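Local atomic coordinates of pyridine synthase TbtD (Thermobispora bispora, PDB entry 5WA4), a protein that probably catalyses the formal [4+2] aza-cycloaddition that builds the central pyridine ring of the thiopeptide antibiotic thiomuracin, and binds the leader region of its peptide substrate. Residues E[61-64]-E[65-68]; E[329-332]-E[333-336]; E[219-222]-E[223-227]; E[32-35]-E[36-39]. All coordinates share one frame; numbering follows the deposited sequence.

Followed from the N terminus, the four contacts come in the order 4, 1, 3, 2, one after another without nesting or crossing; each closes a single turn. Contact 4 ends helix 22-35 and leads toward strand 44-49. Contact 1 passes from strand 55-62 into helix 64-85, the helix on which contact 4 packs, and the two centres lie about 14 Å apart. Contact 3 starts helix 220-235 beside the bound peptide. Contact 2 turns helix 307-328 into helix 332-352, which also packs on contact 3, their centres about 20 Å apart. Contacts 1 and 4 thus belong to the sheet-bearing part, contacts 2 and 3 to the helical part.

Contact 1 of 4, residues E[61-64]-E[65-68]; sequences STTR and EALE
Thr62 lays its branched CB against the methyl of Ala66, with CB to CB at 3.8 Å, where the chain leaves its strand and enters a helix. One residue on, Thr63 stands at the N-cap. Its OG1 accepts a weak hydrogen bond from Ala66 N at 3.3 Å, and the same oxygen lies 3.7 Å from Ala66 CB. With chi1 near 48°, OG1 is tucked between the backbone N and the carbonyl carbon, which turns the hydroxyl toward the first turn. Threonine suits this place because its short side chain can bring an acceptor to a backbone N-H that has no helical carbonyl before it, while alanine's single methyl can sit close to both Thr62 CB and Thr63 OG1. Leu67 N bonds weakly to Thr63 O, and the first firmer helical bond runs from Glu68 N to Arg64 O at 3.2 Å. Glu65 and Glu68 follow the cap; acidic groups at a helix N terminus would probably be stabilised by the helix dipole. Glu68 also forms a long, weak ion pair with Arg72. Leu67 is buried on Trp11 of strand 9-16, whose indole NE1 bonds to Thr62 O, so the junction of strand 55-62 and helix 64-85 is fastened to the neighbouring strand.

Contact 2 of 4, residues E[329-332]-E[333-336]; sequences GLTP and HQRF
Thr331 and Gln334 grip each other in a capping box at the start of helix 332-352. Gln334 N donates to Thr331 OG1 at 3.1 Å, and Thr331 N answers by donating to Gln334 OE1 at 3.2 Å. The second bond lies in the plane of the amide carbonyl, on a lone pair of OE1. Thr331 OG1 also donates weakly to OE1, so the one oxygen draws on both the backbone and the hydroxyl of the cap residue. Gln334 turns back because chi1 (-71°) sets CG beside its backbone N; the chain, extended beyond CG, then carries the amide to the N-H of Thr331. Leu330 rests its CG on Gln334 CB at 3.7 Å and its CD2 on Arg335 CA at 3.5 Å, an apolar contact on the first turn. Pro332, whose ring nitrogen has no hydrogen to offer, fits the first helical position, where no N-H is needed; its CA lies over one face of the Arg335 guanidinium. Gly329, at positive phi, ends the preceding helix in a Schellman motif; glycine suits it, since a CB would jam against the preceding carbonyl O. Farther out, His333 ND1 bonds to Tyr198 and Arg335 NH1 to His194, and the Phe336 ring stacks on Tyr198. Asp93 and Ser95 of the second subunit pack on Thr331 and His333. Leu330 touches Leu164 and Ala168 of helix 164-178 and Leu325 of helix 307-328.

Contact 3 of 4, residues E[219-222]-E[223-227]; sequences NREA and FTERL
The Phe223 ring presents its edge to Asn219: the carbonyl O of Asn219 lies near the ring plane, 3.6 Å from CD2, and Asn219 CB meets CE2 at 3.8 Å. This is the first turn of helix 220-235, with Asn219 at the N-cap position although its side chain makes no capping bond; its ND2 is instead bonded to His215 O. The other flat groups are the carboxylates of Glu221 and Glu225, one turn apart and with planes 76° apart. Glu225 OE1 approaches the Glu221 chain at CG, 3.3 Å away, and comes within 3.6 Å of Glu221 OE2. Two like charges this near would be expected to repel or to raise the proton affinity of one group, a cost that exposure and the nearby helix N terminus may ease. Phe223, by contrast, is buried, and a large apolar ring suits its site between Leu341 of helix 332-352 and an apolar side chain of the bound peptide. Asn219 and Arg226 also pack on apolar side chains of the peptide. Arg226 NE forms a salt bridge with Asp170, while Arg220 reaches Asp348 of the third subunit, so both arginines serve as long arms to partners beyond the turn. Thr224 turns back on its own helix, its beta-hydroxyl short enough to bond the carbonyl one turn back. With chi1 near 48°, OG1 donates to Arg220 O at 3.0 Å from above the carbonyl plane, and that oxygen also receives Thr224 N at 3.0 Å, nearly straight at 175°.

Contact 4 of 4, residues E[32-35]-E[36-39]; sequences PAFA and AFAA
Phe34 and Phe37 lie side by side and point the same way, making the close-packed half of this helix end. Their rings meet obliquely, planes at 52° and centroids 5.7 Å apart, with Phe34 CD1 touching Phe37 CZ at 3.6 Å. Phe37 also lies against the backbone of the last turn: Phe34 CA sits over one ring face in a CH-pi contact, 4.1 Å from the centroid. The ring can lie back over the turn because chi1 of 57° places CG between the backbone N and the carbonyl carbon. Large flat side chains suit these positions, for Phe37 is buried and Phe34 partly so: Phe34 meets Ala44 and Phe46 of strand 44-49 and Ile58 of strand 55-62, while Phe37 packs on Val60 and on Val71 and Ala74 of helix 64-85.

The looser part is built of alanines. Ala35, Ala36 and Ala38 are exposed, though Ala36 still packs on Ala74, and Ala38 CB has Phe34 O as a neighbour at 3.3 Å. Alanine's methyl takes little room on these exposed positions of the turn. Here the bonding pattern shortens as the helix runs out. Ala36 N still bonds to Pro32 O at 2.9 Å in the helical manner, whereas Phe37 N makes a weak bond to Phe34 O, three residues back, and Ala38 N reaches Ala35 O at 3.2 Å. That last bond closes a type I beta turn from Ala35 to Ala38, a common way for a helix C terminus to pass into a loop, here between helix 22-35 and strand 44-49.

Contact 1 of 4, residues E[61-64]-E[65-68]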
loop_
_atom_site.group_PDB
_atom_site.type_symbol
_atom_site.label_atom_id
_atom_site.label_comp_id
_atom_site.label_asym_id
_atom_site.label_seq_id
_atom_site.Cartn_x
_atom_site.Cartn_y
_atom_site.Cartn_z
ATOM N N SER E 61 -24.813 38.748 -9.343
ATOM C CA SER E 61 -23.653 39.581 -9.660
ATOM C C SER E 61 -24.030 40.911 -10.289
ATOM O O SER E 61 -24.430 40.976 -11.454
ATOM C CB SER E 61 -22.668 38.839 -10.572
ATOM O OG SER E 61 -23.266 38.440 -11.779
ATOM N N THR E 62 -23.907 41.960 -9.481
ATOM C CA THR E 62 -23.996 43.347 -9.927
ATOM C C THR E 62 -23.119 44.213 -9.040
ATOM O O THR E 62 -22.315 43.700 -8.270
ATOM C CB THR E 62 -25.446 43.895 -9.902
ATOM O OG1 THR E 62 -26.190 43.238 -8.867
ATOM C CG2 THR E 62 -26.135 43.725 -11.253
ATOM N N THR E 63 -23.285 45.527 -9.155
ATOM C CA THR E 63 -22.585 46.493 -8.308
ATOM C C THR E 63 -23.269 46.659 -6.966
ATOM O O THR E 63 -24.344 46.108 -6.748
ATOM C CB THR E 63 -22.523 47.860 -8.969
ATOM O OG1 THR E 63 -23.830 48.198 -9.456
ATOM C CG2 THR E 63 -21.535 47.833 -10.127
ATOM N N ARG E 64 -22.666 47.438 -6.072
ATOM C CA ARG E 64 -23.292 47.671 -4.774
ATOM C C ARG E 64 -24.473 48.622 -4.968
ATOM O O ARG E 64 -25.430 48.611 -4.197
ATOM C CB ARG E 64 -22.282 48.228 -3.755
ATOM C CG ARG E 64 -22.900 49.013 -2.594
ATOM C CD ARG E 64 -21.847 49.480 -1.606
ATOM N NE ARG E 64 -21.648 50.929 -1.687
ATOM C CZ ARG E 64 -20.802 51.626 -0.929
ATOM N NH1 ARG E 64 -20.047 51.018 -0.019
ATOM N NH2 ARG E 64 -20.704 52.941 -1.089
ATOM N N GLU E 65 -24.420 49.429 -6.022
ATOM C CA GLU E 65 -25.456 50.434 -6.229
ATOM C C GLU E 65 -26.692 49.860 -6.904
ATOM O O GLU E 65 -27.784 50.413 -6.780
ATOM C CB GLU E 65 -24.915 51.620 -7.032
ATOM C CG GLU E 65 -23.531 52.104 -6.595
ATOM C CD GLU E 65 -23.527 53.580 -6.225
ATOM O OE1 GLU E 65 -24.393 54.004 -5.426
ATOM O OE2 GLU E 65 -22.663 54.321 -6.737
ATOM N N ALA E 66 -26.528 48.753 -7.618
ATOM C CA ALA E 66 -27.687 47.986 -8.057
ATOM C C ALA E 66 -28.202 47.166 -6.872
ATOM O O ALA E 66 -29.398 46.866 -6.778
ATOM C CB ALA E 66 -27.341 47.087 -9.234
ATOM N N LEU E 67 -27.287 46.830 -5.963
ATOM C CA LEU E 67 -27.613 46.024 -4.794
ATOM C C LEU E 67 -28.722 46.672 -3.973
ATOM O O LEU E 67 -29.811 46.111 -3.851
ATOM C CB LEU E 67 -26.372 45.795 -3.920
ATOM C CG LEU E 67 -26.416 44.651 -2.898
ATOM C CD1 LEU E 67 -26.049 43.322 -3.552
ATOM C CD2 LEU E 67 -25.533 44.936 -1.684
ATOM N N GLU E 68 -28.456 47.859 -3.436
ATOM C CA GLU E 68 -29.409 48.519 -2.547
ATOM C C GLU E 68 -30.628 49.067 -3.288
ATOM O O GLU E 68 -31.671 49.316 -2.682
ATOM C CB GLU E 68 -28.716 49.642 -1.775
ATOM C CG GLU E 68 -27.295 49.309 -1.345
ATOM C CD GLU E 68 -27.216 48.139 -0.372
ATOM O OE1 GLU E 68 -26.087 47.662 -0.109
ATOM O OE2 GLU E 68 -28.278 47.701 0.135
#

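Contact 2 of 4, residues E[329-332]-E[333-336]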
loop_
_atom_site.group_PDB
_atom_site.type_symbol
_atom_site.label_atom_id
_atom_site.label_comp_id
_atom_site.label_asym_id
_atom_site.label_seq_id
_atom_site.Cartn_x
_atom_site.Cartn_y
_atom_site.Cartn_z
ATOM N N GLY E 329 -32.882 18.343 -6.163
ATOM C CA GLY E 329 -33.318 17.633 -4.981
ATOM C C GLY E 329 -32.881 16.177 -4.924
ATOM O O GLY E 329 -33.006 15.540 -3.877
ATOM N N LEU E 330 -32.379 15.643 -6.035
ATOM C CA LEU E 330 -31.930 14.244 -6.113
ATOM C C LEU E 330 -30.914 13.913 -5.033
ATOM O O LEU E 330 -30.001 14.690 -4.762
ATOM C CB LEU E 330 -31.320 13.938 -7.485
ATOM C CG LEU E 330 -31.515 12.501 -7.958
ATOM C CD1 LEU E 330 -32.990 12.279 -8.296
ATOM C CD2 LEU E 330 -30.657 12.179 -9.169
ATOM N N THR E 331 -31.081 12.767 -4.393
ATOM C CA THR E 331 -30.141 12.343 -3.350
ATOM C C THR E 331 -29.040 11.565 -4.034
ATOM O O THR E 331 -29.303 10.919 -5.054
ATOM C CB THR E 331 -30.830 11.463 -2.255
ATOM O OG1 THR E 331 -31.276 10.221 -2.829
ATOM C CG2 THR E 331 -32.012 12.190 -1.655
ATOM N N PRO E 332 -27.814 11.627 -3.502
ATOM C CA PRO E 332 -26.714 10.861 -4.114
ATOM C C PRO E 332 -27.125 9.435 -4.444
ATOM O O PRO E 332 -26.817 8.961 -5.543
ATOM C CB PRO E 332 -25.623 10.898 -3.044
ATOM C CG PRO E 332 -25.824 12.230 -2.394
ATOM C CD PRO E 332 -27.330 12.531 -2.446
ATOM N N HIS E 333 -27.881 8.809 -3.539
ATOM C CA HIS E 333 -28.366 7.444 -3.702
ATOM C C HIS E 333 -29.277 7.333 -4.906
ATOM O O HIS E 333 -29.181 6.388 -5.699
ATOM C CB HIS E 333 -29.124 6.978 -2.447
ATOM C CG HIS E 333 -29.620 5.573 -2.541
ATOM N ND1 HIS E 333 -28.811 4.483 -2.324
ATOM C CD2 HIS E 333 -30.824 5.078 -2.917
ATOM C CE1 HIS E 333 -29.498 3.372 -2.530
ATOM N NE2 HIS E 333 -30.726 3.710 -2.884
ATOM N N GLN E 334 -30.182 8.293 -5.043
ATOM C CA GLN E 334 -31.065 8.273 -6.201
ATOM C C GLN E 334 -30.226 8.444 -7.472
ATOM O O GLN E 334 -30.458 7.750 -8.469
ATOM C CB GLN E 334 -32.143 9.353 -6.095
ATOM C CG GLN E 334 -33.227 9.109 -5.041
ATOM C CD GLN E 334 -34.245 10.243 -4.979
ATOM O OE1 GLN E 334 -33.924 11.380 -4.628
ATOM N NE2 GLN E 334 -35.483 9.938 -5.358
ATOM N N ARG E 335 -29.236 9.343 -7.430
ATOM C CA ARG E 335 -28.358 9.565 -8.584
ATOM C C ARG E 335 -27.643 8.287 -8.999
ATOM O O ARG E 335 -27.701 7.899 -10.182
ATOM C CB ARG E 335 -27.330 10.653 -8.304
ATOM C CG ARG E 335 -26.628 11.166 -9.596
ATOM C CD ARG E 335 -25.223 11.710 -9.308
ATOM N NE ARG E 335 -25.268 12.498 -8.086
ATOM C CZ ARG E 335 -24.361 12.427 -7.122
ATOM N NH1 ARG E 335 -23.326 11.610 -7.248
ATOM N NH2 ARG E 335 -24.491 13.177 -6.031
ATOM N N PHE E 336 -26.998 7.611 -8.041
ATOM C CA PHE E 336 -26.327 6.353 -8.367
ATOM C C PHE E 336 -27.285 5.298 -8.919
ATOM O O PHE E 336 -26.932 4.555 -9.834
ATOM C CB PHE E 336 -25.571 5.827 -7.162
ATOM C CG PHE E 336 -24.470 6.748 -6.729
ATOM C CD1 PHE E 336 -23.459 7.100 -7.625
ATOM C CD2 PHE E 336 -24.453 7.298 -5.469
ATOM C CE1 PHE E 336 -22.438 7.979 -7.257
ATOM C CE2 PHE E 336 -23.432 8.180 -5.089
ATOM C CZ PHE E 336 -22.427 8.521 -5.982
#

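Contact 3 of 4, residues E[219-222]-E[223-227]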
loop_
_atom_site.group_PDB
_atom_site.type_symbol
_atom_site.label_atom_id
_atom_site.label_comp_id
_atom_site.label_asym_id
_atom_site.label_seq_id
_atom_site.Cartn_x
_atom_site.Cartn_y
_atom_site.Cartn_z
ATOM N N ASN E 219 -38.524 -4.398 -15.333
ATOM C CA ASN E 219 -39.002 -3.293 -16.126
ATOM C C ASN E 219 -38.228 -3.070 -17.415
ATOM O O ASN E 219 -38.308 -1.989 -17.994
ATOM C CB ASN E 219 -38.971 -2.049 -15.271
ATOM C CG ASN E 219 -39.782 -2.216 -14.027
ATOM O OD1 ASN E 219 -41.003 -2.126 -14.069
ATOM N ND2 ASN E 219 -39.119 -2.486 -12.912
ATOM N N ARG E 220 -37.522 -4.100 -17.883
ATOM C CA ARG E 220 -36.626 -3.949 -19.026
ATOM C C ARG E 220 -37.235 -3.143 -20.166
ATOM O O ARG E 220 -36.643 -2.161 -20.585
ATOM C CB ARG E 220 -36.164 -5.304 -19.556
ATOM C CG ARG E 220 -35.457 -5.191 -20.899
ATOM C CD ARG E 220 -34.304 -6.176 -21.021
ATOM N NE ARG E 220 -34.696 -7.565 -20.805
ATOM C CZ ARG E 220 -34.448 -8.263 -19.699
ATOM N NH1 ARG E 220 -33.806 -7.706 -18.676
ATOM N NH2 ARG E 220 -34.847 -9.527 -19.617
ATOM N N GLU E 221 -38.430 -3.511 -20.626
ATOM C CA GLU E 221 -39.022 -2.871 -21.803
ATOM C C GLU E 221 -39.273 -1.367 -21.637
ATOM O O GLU E 221 -39.134 -0.601 -22.594
ATOM C CB GLU E 221 -40.331 -3.556 -22.184
ATOM C CG GLU E 221 -40.870 -3.067 -23.524
ATOM C CD GLU E 221 -42.199 -3.681 -23.889
ATOM O OE1 GLU E 221 -42.372 -4.892 -23.640
ATOM O OE2 GLU E 221 -43.063 -2.954 -24.431
ATOM N N ALA E 222 -39.636 -0.940 -20.432
ATOM C CA ALA E 222 -39.882 0.478 -20.183
ATOM C C ALA E 222 -38.585 1.307 -20.221
ATOM O O ALA E 222 -38.575 2.424 -20.758
ATOM C CB ALA E 222 -40.586 0.662 -18.851
ATOM N N PHE E 223 -37.501 0.765 -19.653
ATOM C CA PHE E 223 -36.228 1.481 -19.600
ATOM C C PHE E 223 -35.551 1.561 -20.960
ATOM O O PHE E 223 -35.087 2.624 -21.354
ATOM C CB PHE E 223 -35.263 0.832 -18.595
ATOM C CG PHE E 223 -35.502 1.248 -17.177
ATOM C CD1 PHE E 223 -35.013 2.448 -16.707
ATOM C CD2 PHE E 223 -36.223 0.447 -16.319
ATOM C CE1 PHE E 223 -35.241 2.843 -15.409
ATOM C CE2 PHE E 223 -36.445 0.836 -15.029
ATOM C CZ PHE E 223 -35.960 2.041 -14.570
ATOM N N THR E 224 -35.470 0.433 -21.660
ATOM C CA THR E 224 -34.758 0.380 -22.925
ATOM C C THR E 224 -35.389 1.291 -23.951
ATOM O O THR E 224 -34.689 1.941 -24.731
ATOM C CB THR E 224 -34.730 -1.026 -23.512
ATOM O OG1 THR E 224 -36.054 -1.576 -23.473
ATOM C CG2 THR E 224 -33.771 -1.911 -22.752
ATOM N N GLU E 225 -36.714 1.341 -23.962
ATOM C CA GLU E 225 -37.379 2.101 -25.008
ATOM C C GLU E 225 -37.479 3.598 -24.667
ATOM O O GLU E 225 -37.622 4.431 -25.575
ATOM C CB GLU E 225 -38.744 1.480 -25.332
ATOM C CG GLU E 225 -38.590 0.262 -26.263
ATOM C CD GLU E 225 -39.839 -0.592 -26.371
ATOM O OE1 GLU E 225 -40.765 -0.406 -25.551
ATOM O OE2 GLU E 225 -39.894 -1.461 -27.269
ATOM N N ARG E 226 -37.335 3.956 -23.390
ATOM C CA ARG E 226 -37.142 5.369 -23.071
ATOM C C ARG E 226 -35.695 5.833 -23.370
ATOM O O ARG E 226 -35.468 6.987 -23.727
ATOM C CB ARG E 226 -37.485 5.661 -21.623
ATOM C CG ARG E 226 -37.676 7.128 -21.407
ATOM C CD ARG E 226 -37.852 7.486 -19.973
ATOM N NE ARG E 226 -38.092 8.921 -19.854
ATOM C CZ ARG E 226 -39.270 9.499 -20.071
ATOM N NH1 ARG E 226 -40.300 8.756 -20.437
ATOM N NH2 ARG E 226 -39.422 10.814 -19.922
ATOM N N LEU E 227 -34.727 4.931 -23.240
ATOM C CA LEU E 227 -33.343 5.279 -23.509
ATOM C C LEU E 227 -33.127 5.467 -25.017
ATOM O O LEU E 227 -32.491 6.424 -25.441
ATOM C CB LEU E 227 -32.396 4.219 -22.937
ATOM C CG LEU E 227 -30.908 4.321 -23.286
ATOM C CD1 LEU E 227 -30.094 3.995 -22.061
ATOM C CD2 LEU E 227 -30.524 3.384 -24.411
#

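Contact 4 of 4, residues E[32-35]-E[36-39]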
loop_
_atom_site.group_PDB
_atom_site.type_symbol
_atom_site.label_atom_id
_atom_site.label_comp_id
_atom_site.label_asym_id
_atom_site.label_seq_id
_atom_site.Cartn_x
_atom_site.Cartn_y
_atom_site.Cartn_z
ATOM N N PRO E 32 -39.603 34.394 -8.455
ATOM C CA PRO E 32 -40.156 35.749 -8.613
ATOM C C PRO E 32 -39.180 36.891 -8.280
ATOM O O PRO E 32 -39.123 37.859 -9.033
ATOM C CB PRO E 32 -41.328 35.752 -7.629
ATOM C CG PRO E 32 -41.780 34.344 -7.602
ATOM C CD PRO E 32 -40.531 33.520 -7.707
ATOM N N ALA E 33 -38.439 36.786 -7.181
ATOM C CA ALA E 33 -37.477 37.820 -6.815
ATOM C C ALA E 33 -36.466 38.023 -7.944
ATOM O O ALA E 33 -36.050 39.148 -8.223
ATOM C CB ALA E 33 -36.769 37.460 -5.519
ATOM N N PHE E 34 -36.104 36.921 -8.601
ATOM C CA PHE E 34 -35.125 36.933 -9.684
ATOM C C PHE E 34 -35.666 37.637 -10.916
ATOM O O PHE E 34 -34.933 38.365 -11.588
ATOM C CB PHE E 34 -34.698 35.506 -10.065
ATOM C CG PHE E 34 -33.566 34.951 -9.234
ATOM C CD1 PHE E 34 -33.296 35.448 -7.963
ATOM C CD2 PHE E 34 -32.779 33.921 -9.728
ATOM C CE1 PHE E 34 -32.253 34.929 -7.199
ATOM C CE2 PHE E 34 -31.740 33.395 -8.977
ATOM C CZ PHE E 34 -31.471 33.900 -7.707
ATOM N N ALA E 35 -36.940 37.402 -11.227
ATOM C CA ALA E 35 -37.572 38.071 -12.366
ATOM C C ALA E 35 -37.710 39.569 -12.070
ATOM O O ALA E 35 -37.584 40.413 -12.971
ATOM C CB ALA E 35 -38.923 37.452 -12.674
ATOM N N ALA E 36 -37.929 39.875 -10.788
ATOM C CA ALA E 36 -38.131 41.238 -10.304
ATOM C C ALA E 36 -36.952 42.169 -10.575
ATOM O O ALA E 36 -37.121 43.387 -10.581
ATOM C CB ALA E 36 -38.426 41.215 -8.823
ATOM N N PHE E 37 -35.762 41.610 -10.771
ATOM C CA PHE E 37 -34.607 42.434 -11.123
ATOM C C PHE E 37 -33.829 41.882 -12.332
ATOM O O PHE E 37 -32.641 42.158 -12.484
ATOM C CB PHE E 37 -33.672 42.589 -9.916
ATOM C CG PHE E 37 -33.180 41.284 -9.344
ATOM C CD1 PHE E 37 -32.225 40.515 -10.021
ATOM C CD2 PHE E 37 -33.617 40.850 -8.105
ATOM C CE1 PHE E 37 -31.762 39.321 -9.496
ATOM C CE2 PHE E 37 -33.148 39.653 -7.566
ATOM C CZ PHE E 37 -32.218 38.890 -8.263
ATOM N N ALA E 38 -34.509 41.120 -13.187
ATOM C CA ALA E 38 -33.861 40.408 -14.299
ATOM C C ALA E 38 -33.496 41.270 -15.523
ATOM O O ALA E 38 -32.818 40.797 -16.428
ATOM C CB ALA E 38 -34.746 39.252 -14.750
ATOM N N ALA E 39 -33.968 42.510 -15.576
ATOM C CA ALA E 39 -33.490 43.442 -16.590
ATOM C C ALA E 39 -32.152 44.023 -16.134
ATOM O O ALA E 39 -31.263 44.296 -16.947
ATOM C CB ALA E 39 -34.501 44.547 -16.833
#